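Local structure of Lic12234 (Leptospira interrogans, 4TZH) at residues Y116-Q121 with S137-S142. The protein is a leucine-rich repeat protein of unknown function from a human pathogen, probably a virulence factor that may act by binding partner molecules. Numbering follows the deposited sequence.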
# COMPACT_ATOMS: atom_id res chain seq x y z
N TYR A 116 -1.10 5.01 -0.52
CA TYR A 116 -0.45 5.91 -1.48
C TYR A 116 0.01 5.12 -2.68
O TYR A 116 0.84 4.20 -2.54
CB TYR A 116 0.78 6.56 -0.84
CG TYR A 116 0.48 7.77 -0.00
CD1 TYR A 116 0.28 9.02 -0.59
CD2 TYR A 116 0.39 7.67 1.38
CE1 TYR A 116 0.00 10.14 0.19
CE2 TYR A 116 0.17 8.81 2.17
CZ TYR A 116 -0.07 10.02 1.57
OH TYR A 116 -0.27 11.13 2.36
N LEU A 117 -0.52 5.44 -3.84
CA LEU A 117 -0.21 4.73 -5.08
C LEU A 117 0.29 5.73 -6.11
O LEU A 117 0.34 5.35 -7.30
CB LEU A 117 -1.45 4.00 -5.60
CG LEU A 117 -1.81 2.75 -4.82
CD1 LEU A 117 -3.25 2.35 -5.08
CD2 LEU A 117 -0.87 1.57 -5.20
N ASN A 118 0.73 6.92 -5.68
CA ASN A 118 1.21 7.95 -6.62
C ASN A 118 2.34 7.40 -7.47
O ASN A 118 3.13 6.59 -7.00
CB ASN A 118 1.78 9.16 -5.89
CG ASN A 118 1.01 9.59 -4.67
OD1 ASN A 118 0.72 8.79 -3.76
ND2 ASN A 118 0.85 10.91 -4.56
N ASN A 119 2.49 7.92 -8.70
CA ASN A 119 3.61 7.56 -9.55
C ASN A 119 3.77 6.07 -9.79
O ASN A 119 4.83 5.49 -9.52
CB ASN A 119 4.92 8.17 -8.98
CG ASN A 119 4.85 9.67 -8.86
OD1 ASN A 119 4.77 10.22 -7.76
ND2 ASN A 119 4.85 10.35 -9.98
N ASN A 120 2.71 5.48 -10.31
CA ASN A 120 2.67 4.10 -10.79
C ASN A 120 2.07 4.17 -12.20
O ASN A 120 2.00 5.28 -12.78
CB ASN A 120 1.89 3.18 -9.85
CG ASN A 120 2.75 2.73 -8.71
OD1 ASN A 120 3.58 1.82 -8.88
ND2 ASN A 120 2.58 3.32 -7.54
N GLN A 121 1.74 3.03 -12.81
CA GLN A 121 1.19 3.09 -14.15
C GLN A 121 -0.20 2.43 -14.18
O GLN A 121 -0.56 1.73 -15.13
CB GLN A 121 2.19 2.42 -15.13
CG GLN A 121 3.58 3.07 -15.09
CD GLN A 121 4.42 2.48 -13.99
OE1 GLN A 121 4.37 1.27 -13.74
NE2 GLN A 121 5.15 3.32 -13.24
N SER A 137 -7.81 7.82 3.09
CA SER A 137 -7.11 8.60 2.08
C SER A 137 -6.58 7.66 1.00
O SER A 137 -5.94 6.65 1.31
CB SER A 137 -5.94 9.34 2.73
OG SER A 137 -5.28 10.11 1.73
N LEU A 138 -6.89 7.98 -0.26
CA LEU A 138 -6.45 7.18 -1.40
C LEU A 138 -5.80 8.13 -2.39
O LEU A 138 -6.50 9.00 -2.93
CB LEU A 138 -7.62 6.44 -2.03
CG LEU A 138 -7.35 5.62 -3.28
CD1 LEU A 138 -6.22 4.58 -3.06
CD2 LEU A 138 -8.62 4.92 -3.76
N SER A 139 -4.49 7.95 -2.64
CA SER A 139 -3.77 8.82 -3.53
C SER A 139 -3.35 8.08 -4.77
O SER A 139 -2.66 7.06 -4.65
CB SER A 139 -2.57 9.39 -2.81
OG SER A 139 -2.07 10.43 -3.63
N LEU A 140 -3.82 8.53 -5.92
CA LEU A 140 -3.58 7.89 -7.22
C LEU A 140 -2.98 8.91 -8.18
O LEU A 140 -3.09 8.72 -9.40
CB LEU A 140 -4.92 7.36 -7.79
CG LEU A 140 -5.49 6.17 -7.01
CD1 LEU A 140 -6.97 6.02 -7.26
CD2 LEU A 140 -4.72 4.89 -7.36
N SER A 141 -2.31 9.94 -7.67
CA SER A 141 -1.81 10.94 -8.60
C SER A 141 -0.73 10.38 -9.49
O SER A 141 -0.03 9.44 -9.11
CB SER A 141 -1.31 12.18 -7.88
OG SER A 141 -0.32 11.84 -6.92
N SER A 142 -0.61 10.94 -10.70
CA SER A 142 0.41 10.49 -11.64
C SER A 142 0.38 9.01 -11.91
O SER A 142 1.36 8.30 -11.71
CB SER A 142 1.80 10.93 -11.18
OG SER A 142 1.85 12.35 -11.08
O HOH W 1 2.31 12.31 -7.99
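Y116 and S139 pair as neighbours in a parallel sheet, and the backbones stay side by side beyond the strands: L117 N donates to S139 O (2.8 Å), N119 N to S141 O (3.0 Å), and N120 N, weakly, to S142 O. N118 CA-H points to S141 O and N119 CA-H to S142 O. On the core side of the sheet, L117 and L140 run next to each other into the interior, CD1 of L117 3.7 Å from CD2 of L140; L117 CD1 also meets CD1 of L138. On the other face, CD1 of the Y116 ring comes obliquely to S139 CB at 3.6 Å, while the ring of F93 lies almost parallel to that of Y116. N118 and S141 each have a second conformer; in the one described, CG of N118 stands beside its own backbone N (chi1 -41°) and the amide lies beside the hydroxyls of S139 and S141, with ND2 2.8 Å from S141 OG. These are consecutive turns of a leucine-rich repeat solenoid: leucines fill the core, and the LxLxxN asparagine, N120, turns inward. Its ND2 donates almost straight to L117 O (3.0 Å, 172° at the hydrogen), the N-H coming in well out of the carbonyl plane; L94 O of the preceding turn accepts from the same ND2, and L99 N donates to OD1. ND2 of N143, the equivalent asparagine one turn on, hydrogen-bonds to L117 O and L140 O. Near the surface, N119 ND2 packs 3.3 Å from S142 CB, and one water joins N119 OD1, S141 OG and S142 OG, the last also hydrogen-bonded to D165.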